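Local coordinates for protein phosphonate monoester hydrolase (Ruegeria pomeroyi, PDB 4UPK) that is a hydrolase of the sulfatase family, in the alkaline phosphatase clan, found as an assembly of four protein chains, at residues Val78-Gly83 and Ala346-Met351; Gly359-Tyr364 and Ser433-Ser438; Ala456-Ile461 and Glu471-Leu476. All blocks are in the same frame, centred on the assembly; numbering follows the deposited sequence.

Contact 1: residues Val78-Gly83 and Ala346-Met351; sequences VTNPCG and ADHGEM
Asn80 sets its amide oxygen against the base of the His348 side chain: OD1 lies 3.1 Å from His348 CB and 3.5 Å from His348 CG. The two side chains cross at about a right angle, with amide and imidazole planes 60° apart, so this is an oblique touch and not a stack. OD1 is buried without a polar partner, whereas ND2 of the same amide bonds to the carbonyl oxygen of Ala367. At the other end of the ring, His348 CE1 comes within 3.9 Å of Cys82 CB, and the sulfur stands obliquely off the ring, SG lying 5.4 Å from its centroid. Asp347 completes this shell, its OD2 at 3.6 Å from the carbonyl oxygen of Cys82.

Cys82 begins helix 82-91, with Pro81, preceded by a cis peptide bond, as its N-cap. Cys82, Gly83, Pro84, Ser85 and Arg86 spell the C-x-P-S-R signature of sulfatases, whose cysteine is oxidised to formylglycine in many relatives; here the residue is modelled as cysteine. The Asp-His pair follows strand 340-346, a place that supplies metal ligands in relatives of this clan.

The ring is steadied from both nitrogens. His348 ND1 donates to the anti lone pair of Asp347 OD2 (2.7 Å, N-H...O angle 148°), the oxygen lying 17° out of the imidazole plane. On the far side of the imidazole, NE2 is hydrogen-bonded to Gln43. A carboxylate suits position 347 because it can serve two donors: in the outer layer, Arg86 forms a salt bridge with OD1.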
loop_
_atom_site.group_PDB
_atom_site.type_symbol
_atom_site.label_atom_id
_atom_site.label_comp_id
_atom_site.label_asym_id
_atom_site.label_seq_id
_atom_site.Cartn_x
_atom_site.Cartn_y
_atom_site.Cartn_z
ATOM N N VAL A 78 -29.419 4.744 -10.167
ATOM C CA VAL A 78 -28.821 3.848 -11.167
ATOM C C VAL A 78 -28.731 2.414 -10.664
ATOM O O VAL A 78 -28.386 1.501 -11.421
ATOM C CB VAL A 78 -27.478 4.346 -11.774
ATOM C CG1 VAL A 78 -27.580 5.787 -12.244
ATOM C CG2 VAL A 78 -26.308 4.164 -10.800
ATOM N N THR A 79 -29.021 2.207 -9.380
ATOM C CA THR A 79 -28.990 0.867 -8.805
ATOM C C THR A 79 -29.773 0.764 -7.536
ATOM O O THR A 79 -30.166 1.777 -6.982
ATOM C CB THR A 79 -27.577 0.242 -8.759
ATOM O OG1 THR A 79 -27.685 -1.145 -8.435
ATOM C CG2 THR A 79 -26.661 0.945 -7.805
ATOM N N ASN A 80 -29.972 -0.469 -7.071
ATOM C CA ASN A 80 -30.695 -0.786 -5.857
ATOM C C ASN A 80 -30.189 -2.120 -5.247
ATOM O O ASN A 80 -29.629 -2.968 -5.979
ATOM C CB ASN A 80 -32.195 -0.865 -6.159
ATOM C CG ASN A 80 -32.959 0.332 -5.692
ATOM O OD1 ASN A 80 -32.823 0.755 -4.553
ATOM N ND2 ASN A 80 -33.838 0.847 -6.526
ATOM N N PRO A 81 -30.351 -2.316 -3.914
ATOM C CA PRO A 81 -30.965 -1.417 -2.920
ATOM C C PRO A 81 -30.017 -0.371 -2.330
ATOM O O PRO A 81 -29.147 0.125 -3.032
ATOM C CB PRO A 81 -31.613 -2.382 -1.918
ATOM C CG PRO A 81 -30.914 -3.725 -2.124
ATOM C CD PRO A 81 -29.930 -3.569 -3.273
ATOM N N CYS A 82 -30.243 0.012 -1.062
ATOM C CA CYS A 82 -29.518 1.028 -0.299
ATOM C C CYS A 82 -28.007 1.038 -0.483
ATOM O O CYS A 82 -27.474 2.082 -0.858
ATOM C CB CYS A 82 -29.914 0.972 1.171
ATOM S SG CYS A 82 -30.743 -0.568 1.632
ATOM N N GLY A 83 -27.349 -0.104 -0.215
ATOM C CA GLY A 83 -25.904 -0.272 -0.335
ATOM C C GLY A 83 -25.430 0.039 -1.745
ATOM O O GLY A 83 -24.776 1.063 -1.955
ATOM N N ALA A 346 -33.167 11.651 -2.645
ATOM C CA ALA A 346 -33.430 10.366 -2.020
ATOM C C ALA A 346 -32.516 9.365 -2.730
ATOM O O ALA A 346 -32.187 9.566 -3.902
ATOM C CB ALA A 346 -34.888 9.962 -2.154
ATOM N N ASP A 347 -32.073 8.324 -2.017
ATOM C CA ASP A 347 -31.198 7.276 -2.542
ATOM C C ASP A 347 -31.909 6.365 -3.572
ATOM O O ASP A 347 -31.351 6.051 -4.618
ATOM C CB ASP A 347 -30.641 6.463 -1.372
ATOM C CG ASP A 347 -29.631 5.441 -1.786
ATOM O OD1 ASP A 347 -28.445 5.792 -1.879
ATOM O OD2 ASP A 347 -30.023 4.284 -1.998
ATOM N N HIS A 348 -33.135 5.972 -3.265
ATOM C CA HIS A 348 -34.016 5.105 -4.044
ATOM C C HIS A 348 -35.455 5.428 -3.619
ATOM O O HIS A 348 -35.688 6.232 -2.715
ATOM C CB HIS A 348 -33.716 3.596 -3.766
ATOM C CG HIS A 348 -33.677 3.264 -2.303
ATOM N ND1 HIS A 348 -32.489 3.252 -1.606
ATOM C CD2 HIS A 348 -34.693 3.064 -1.432
ATOM C CE1 HIS A 348 -32.812 3.062 -0.337
ATOM N NE2 HIS A 348 -34.127 2.914 -0.189
ATOM N N GLY A 349 -36.395 4.771 -4.290
ATOM C CA GLY A 349 -37.812 4.878 -4.034
ATOM C C GLY A 349 -38.343 3.738 -3.188
ATOM O O GLY A 349 -37.598 3.030 -2.504
ATOM N N GLU A 350 -39.661 3.578 -3.229
ATOM C CA GLU A 350 -40.425 2.652 -2.414
ATOM C C GLU A 350 -41.683 2.332 -3.198
ATOM O O GLU A 350 -42.363 3.266 -3.600
ATOM C CB GLU A 350 -40.802 3.390 -1.094
ATOM C CG GLU A 350 -41.730 2.655 -0.141
ATOM C CD GLU A 350 -41.435 1.188 0.071
ATOM O OE1 GLU A 350 -40.315 0.880 0.520
ATOM O OE2 GLU A 350 -42.272 0.343 -0.317
ATOM N N MET A 351 -41.994 1.031 -3.422
ATOM C CA MET A 351 -43.225 0.626 -4.144
ATOM C C MET A 351 -44.495 1.042 -3.417
ATOM O O MET A 351 -45.434 1.512 -4.056
ATOM C CB MET A 351 -43.228 -0.861 -4.490
ATOM C CG MET A 351 -42.198 -1.209 -5.546
ATOM S SD MET A 351 -42.299 -0.254 -7.089
ATOM C CE MET A 351 -43.885 -0.880 -7.783
#

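Contact 2: residues Gly359-Tyr364 and Ser433-Ser438; sequences GKMTVY and SELDIS
Met361 and Leu435 make the central apolar contact between the loop 359-364 and the strand end 433-438. The sulfur of Met361 packs on one branch of the leucine, SD to CD1 at 3.8 Å, the two side chains crossing obliquely. Met361 CG stands anti to the carbonyl carbon, and the chain then bends twice (chi2 -65°, chi3 -68°), which carries the methyl round toward the end of the strand. There CE lies 4.2 Å from Ile437 CG2. A flexible, unbranched thioether suits this place because it can bend between Leu435, Ile437 and the backbone of Asp436, while the forked leucine reaches two parts of the loop at once.

Contacts between apolar groups and backbone come next. The methyl of Met361 rests 3.5 Å from the carbonyl oxygen of Asp436. The other leucine branch, Leu435 CD2, meets Thr362 O at 3.7 Å, and that oxygen also receives a hydrogen bond from the hydroxyl of Tyr368.

No hydrogen bond joins the segments, so polar bonds shape each one internally. Met361 is the centre of an inverse gamma turn, closed by a weak bond from Thr362 N to Lys360 O. In the partner segment an Asx turn follows the strand at Asp436: its OD1 accepts from Ser438 N at 3.0 Å, 30° out of the carboxylate plane on the anti side. Ser438 OG donates to the syn lone pair of the same oxygen (2.7 Å). Aspartate suits a turn that needs a short acceptor, and Arg102 adds a salt bridge to OD1.

Around the contact, Tyr286 of helix 280-286 touches Met361, Trp446 of helix 445-450 packs on both Met361 and Ile437, and Leu435 pairs through its backbone with Val459 of the neighbouring strand 458-463.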
loop_
_atom_site.group_PDB
_atom_site.type_symbol
_atom_site.label_atom_id
_atom_site.label_comp_id
_atom_site.label_asym_id
_atom_site.label_seq_id
_atom_site.Cartn_x
_atom_site.Cartn_y
_atom_site.Cartn_z
ATOM N N GLY A 359 -41.061 -2.113 -0.875
ATOM C CA GLY A 359 -39.617 -1.935 -0.981
ATOM C C GLY A 359 -39.137 -1.445 -2.340
ATOM O O GLY A 359 -39.832 -0.693 -3.034
ATOM N N LYS A 360 -37.931 -1.900 -2.739
ATOM C CA LYS A 360 -37.277 -1.466 -3.977
ATOM C C LYS A 360 -36.579 -2.591 -4.778
ATOM O O LYS A 360 -35.896 -2.282 -5.744
ATOM C CB LYS A 360 -36.357 -0.255 -3.684
ATOM C CG LYS A 360 -35.249 -0.488 -2.666
ATOM C CD LYS A 360 -35.721 -0.468 -1.243
ATOM C CE LYS A 360 -34.561 -0.553 -0.323
ATOM N NZ LYS A 360 -34.987 -1.038 1.008
ATOM N N MET A 361 -36.773 -3.886 -4.400
ATOM C CA MET A 361 -36.208 -5.045 -5.127
ATOM C C MET A 361 -37.158 -5.445 -6.277
ATOM O O MET A 361 -37.813 -6.489 -6.246
ATOM C CB MET A 361 -35.881 -6.237 -4.201
ATOM C CG MET A 361 -34.605 -6.039 -3.377
ATOM S SD MET A 361 -33.028 -5.929 -4.287
ATOM C CE MET A 361 -32.891 -7.621 -4.898
ATOM N N THR A 362 -37.255 -4.544 -7.268
ATOM C CA THR A 362 -38.106 -4.652 -8.453
ATOM C C THR A 362 -37.526 -3.806 -9.598
ATOM O O THR A 362 -36.446 -3.227 -9.451
ATOM C CB THR A 362 -39.588 -4.348 -8.107
ATOM O OG1 THR A 362 -40.390 -4.656 -9.235
ATOM C CG2 THR A 362 -39.817 -2.906 -7.683
ATOM N N VAL A 363 -38.268 -3.724 -10.725
ATOM C CA VAL A 363 -37.865 -3.027 -11.956
ATOM C C VAL A 363 -38.763 -1.826 -12.302
ATOM O O VAL A 363 -38.474 -1.129 -13.275
ATOM C CB VAL A 363 -37.708 -4.013 -13.151
ATOM C CG1 VAL A 363 -36.647 -5.069 -12.855
ATOM C CG2 VAL A 363 -39.045 -4.668 -13.520
ATOM N N TYR A 364 -39.854 -1.599 -11.531
ATOM C CA TYR A 364 -40.748 -0.468 -11.785
ATOM C C TYR A 364 -40.148 0.845 -11.304
ATOM O O TYR A 364 -39.404 0.860 -10.311
ATOM C CB TYR A 364 -42.175 -0.695 -11.223
ATOM C CG TYR A 364 -42.921 -1.831 -11.884
ATOM C CD1 TYR A 364 -43.060 -1.888 -13.276
ATOM C CD2 TYR A 364 -43.498 -2.848 -11.125
ATOM C CE1 TYR A 364 -43.752 -2.928 -13.891
ATOM C CE2 TYR A 364 -44.215 -3.882 -11.730
ATOM C CZ TYR A 364 -44.340 -3.916 -13.114
ATOM O OH TYR A 364 -45.018 -4.949 -13.720
ATOM N N SER A 433 -30.562 1.860 -15.100
ATOM C CA SER A 433 -30.527 1.302 -13.743
ATOM C C SER A 433 -30.153 -0.174 -13.763
ATOM O O SER A 433 -30.369 -0.846 -14.754
ATOM C CB SER A 433 -31.864 1.498 -13.019
ATOM O OG SER A 433 -32.199 2.871 -12.967
ATOM N N GLU A 434 -29.590 -0.666 -12.669
ATOM C CA GLU A 434 -29.181 -2.054 -12.508
ATOM C C GLU A 434 -29.669 -2.631 -11.173
ATOM O O GLU A 434 -29.864 -1.902 -10.194
ATOM C CB GLU A 434 -27.650 -2.190 -12.578
ATOM C CG GLU A 434 -27.046 -1.933 -13.941
ATOM C CD GLU A 434 -25.541 -2.095 -13.947
ATOM O OE1 GLU A 434 -25.064 -3.247 -14.048
ATOM O OE2 GLU A 434 -24.843 -1.090 -13.694
ATOM N N LEU A 435 -29.826 -3.955 -11.131
ATOM C CA LEU A 435 -30.225 -4.670 -9.919
ATOM C C LEU A 435 -29.537 -6.013 -9.948
ATOM O O LEU A 435 -29.113 -6.459 -11.008
ATOM C CB LEU A 435 -31.775 -4.829 -9.872
ATOM C CG LEU A 435 -32.422 -5.259 -8.545
ATOM C CD1 LEU A 435 -32.481 -4.106 -7.547
ATOM C CD2 LEU A 435 -33.842 -5.779 -8.782
ATOM N N ASP A 436 -29.338 -6.612 -8.779
ATOM C CA ASP A 436 -28.750 -7.936 -8.692
ATOM C C ASP A 436 -29.689 -8.765 -7.843
ATOM O O ASP A 436 -29.943 -8.413 -6.679
ATOM C CB ASP A 436 -27.307 -7.939 -8.139
ATOM C CG ASP A 436 -26.623 -9.280 -8.364
ATOM O OD1 ASP A 436 -27.028 -10.266 -7.724
ATOM O OD2 ASP A 436 -25.764 -9.365 -9.258
ATOM N N ILE A 437 -30.255 -9.831 -8.463
ATOM C CA ILE A 437 -31.221 -10.752 -7.862
ATOM C C ILE A 437 -30.601 -12.089 -7.409
ATOM O O ILE A 437 -31.300 -13.099 -7.326
ATOM C CB ILE A 437 -32.557 -10.873 -8.672
ATOM C CG1 ILE A 437 -32.345 -11.416 -10.091
ATOM C CG2 ILE A 437 -33.319 -9.541 -8.662
ATOM C CD1 ILE A 437 -33.540 -11.881 -10.753
ATOM N N SER A 438 -29.290 -12.075 -7.090
ATOM C CA SER A 438 -28.547 -13.227 -6.569
ATOM C C SER A 438 -27.871 -12.852 -5.230
ATOM O O SER A 438 -27.720 -11.671 -4.929
ATOM C CB SER A 438 -27.511 -13.718 -7.580
ATOM O OG SER A 438 -26.367 -12.880 -7.620
#

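Contact 3: residues Ala456-Ile461 and Glu471-Leu476; sequences AGAVAI and EFAADL
Ala460 and Glu471 form a hydrogen-bonded antiparallel pair: Ala460 N donates to Glu471 O and Glu471 N to Ala460 O, both at 2.9 Å. Ala473 N adds a third bond, to Ala458 O (2.9 Å). Beyond it the ladder ends: Ala456 O and Ala474 N do not bond directly, and one water joins them, donating to Ala456 O (2.6 Å) and more loosely to Ala458 O, while accepting from Ala474 N (3.0 Å).

These bonds lie within the beta hairpin of strands 458-463 and 467-472, the two middle strands of a four-stranded antiparallel sheet.

Val459 and Phe472, a non-hydrogen-bonded pair, lie side by side on one face of the sheet. Val459 CG1, anti to the backbone N (chi1 -166°), sits over the phenyl ring in a CH-pi contact, 4.2 Å from its centroid. Leu476 CD1 also lies over a face of the ring, toward the rim. Small alanines suit the other side: Ala458 CB and Ala473 CB are 4.2 Å apart, and Met514 of the second subunit packs on Ala460 and Ala473. Glu471 OE2 is bonded to Ser506 of its own chain and forms a salt bridge with Arg507 of the second subunit.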
loop_
_atom_site.group_PDB
_atom_site.type_symbol
_atom_site.label_atom_id
_atom_site.label_comp_id
_atom_site.label_asym_id
_atom_site.label_seq_id
_atom_site.Cartn_x
_atom_site.Cartn_y
_atom_site.Cartn_z
ATOM N N ALA A 456 -24.957 -14.672 -12.478
ATOM C CA ALA A 456 -26.070 -14.370 -13.397
ATOM C C ALA A 456 -27.279 -13.668 -12.746
ATOM O O ALA A 456 -28.400 -13.757 -13.256
ATOM C CB ALA A 456 -26.505 -15.645 -14.111
ATOM N N GLY A 457 -27.028 -12.935 -11.670
ATOM C CA GLY A 457 -28.071 -12.221 -10.946
ATOM C C GLY A 457 -28.413 -10.829 -11.452
ATOM O O GLY A 457 -29.393 -10.235 -10.997
ATOM N N ALA A 458 -27.603 -10.289 -12.393
ATOM C CA ALA A 458 -27.789 -8.933 -12.915
ATOM C C ALA A 458 -29.014 -8.683 -13.782
ATOM O O ALA A 458 -29.364 -9.470 -14.663
ATOM C CB ALA A 458 -26.535 -8.441 -13.605
ATOM N N VAL A 459 -29.672 -7.561 -13.495
ATOM C CA VAL A 459 -30.837 -7.043 -14.198
ATOM C C VAL A 459 -30.432 -5.623 -14.636
ATOM O O VAL A 459 -29.687 -4.943 -13.917
ATOM C CB VAL A 459 -32.111 -7.012 -13.311
ATOM C CG1 VAL A 459 -33.347 -6.787 -14.167
ATOM C CG2 VAL A 459 -32.271 -8.295 -12.495
ATOM N N ALA A 460 -30.875 -5.209 -15.831
ATOM C CA ALA A 460 -30.620 -3.881 -16.365
ATOM C C ALA A 460 -31.918 -3.279 -16.898
ATOM O O ALA A 460 -32.762 -4.011 -17.432
ATOM C CB ALA A 460 -29.566 -3.940 -17.447
ATOM N N ILE A 461 -32.107 -1.955 -16.656
ATOM C CA ILE A 461 -33.290 -1.170 -17.062
ATOM C C ILE A 461 -32.842 0.033 -17.923
ATOM O O ILE A 461 -31.932 0.757 -17.526
ATOM C CB ILE A 461 -34.128 -0.702 -15.823
ATOM C CG1 ILE A 461 -34.515 -1.883 -14.870
ATOM C CG2 ILE A 461 -35.364 0.126 -16.240
ATOM C CD1 ILE A 461 -34.537 -1.556 -13.409
ATOM N N GLU A 471 -33.738 -6.183 -19.125
ATOM C CA GLU A 471 -32.987 -7.341 -19.621
ATOM C C GLU A 471 -32.297 -8.045 -18.472
ATOM O O GLU A 471 -31.699 -7.387 -17.615
ATOM C CB GLU A 471 -31.962 -6.927 -20.685
ATOM C CG GLU A 471 -32.592 -6.446 -21.987
ATOM C CD GLU A 471 -32.948 -7.506 -23.010
ATOM O OE1 GLU A 471 -32.931 -8.714 -22.668
ATOM O OE2 GLU A 471 -33.230 -7.119 -24.167
ATOM N N PHE A 472 -32.365 -9.379 -18.462
ATOM C CA PHE A 472 -31.756 -10.251 -17.442
ATOM C C PHE A 472 -30.485 -10.949 -17.959
ATOM O O PHE A 472 -30.450 -11.369 -19.109
ATOM C CB PHE A 472 -32.768 -11.350 -17.029
ATOM C CG PHE A 472 -34.002 -10.815 -16.354
ATOM C CD1 PHE A 472 -35.115 -10.435 -17.100
ATOM C CD2 PHE A 472 -34.041 -10.650 -14.976
ATOM C CE1 PHE A 472 -36.238 -9.906 -16.480
ATOM C CE2 PHE A 472 -35.179 -10.137 -14.353
ATOM C CZ PHE A 472 -36.270 -9.779 -15.107
ATOM N N ALA A 473 -29.472 -11.129 -17.070
ATOM C CA ALA A 473 -28.239 -11.882 -17.341
ATOM C C ALA A 473 -28.627 -13.369 -17.384
ATOM O O ALA A 473 -28.116 -14.124 -18.208
ATOM C CB ALA A 473 -27.218 -11.638 -16.233
ATOM N N ALA A 474 -29.567 -13.774 -16.496
ATOM C CA ALA A 474 -30.129 -15.120 -16.419
ATOM C C ALA A 474 -31.090 -15.367 -17.607
ATOM O O ALA A 474 -31.500 -14.424 -18.296
ATOM C CB ALA A 474 -30.874 -15.284 -15.109
ATOM N N ASP A 475 -31.436 -16.633 -17.849
ATOM C CA ASP A 475 -32.306 -17.024 -18.951
ATOM C C ASP A 475 -33.796 -16.713 -18.731
ATOM O O ASP A 475 -34.654 -17.601 -18.825
ATOM C CB ASP A 475 -32.061 -18.481 -19.347
ATOM C CG ASP A 475 -31.700 -18.608 -20.810
ATOM O OD1 ASP A 475 -32.633 -18.669 -21.642
ATOM O OD2 ASP A 475 -30.478 -18.561 -21.131
ATOM N N LEU A 476 -34.094 -15.437 -18.452
ATOM C CA LEU A 476 -35.445 -14.896 -18.255
ATOM C C LEU A 476 -35.716 -13.913 -19.382
ATOM O O LEU A 476 -34.822 -13.128 -19.713
ATOM C CB LEU A 476 -35.565 -14.181 -16.905
ATOM C CG LEU A 476 -35.621 -15.052 -15.660
ATOM C CD1 LEU A 476 -35.562 -14.188 -14.417
ATOM C CD2 LEU A 476 -36.893 -15.930 -15.633
HETATM O O HOH W 1 -30.508 -12.334 -13.994
#

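The three contacts follow one another along the chain without overlap and step outward from its core. Contact 1 is centred about 4 Å from the chain's centre, contact 2 about 12 Å and contact 3 about 21 Å. Contacts 1 and 2, with centres about 9 Å apart, share the long connection between strands 340-346 and 372-375 of the large mixed sheet, and the backbones of Val78 and Glu434 probably bond between them. Contacts 2 and 3, with centres about 10 Å apart, meet in the small antiparallel sheet, where 431-436 neighbours 458-463. The series thus links the signature-bearing core of the sulfatase fold through this second sheet to a subunit interface.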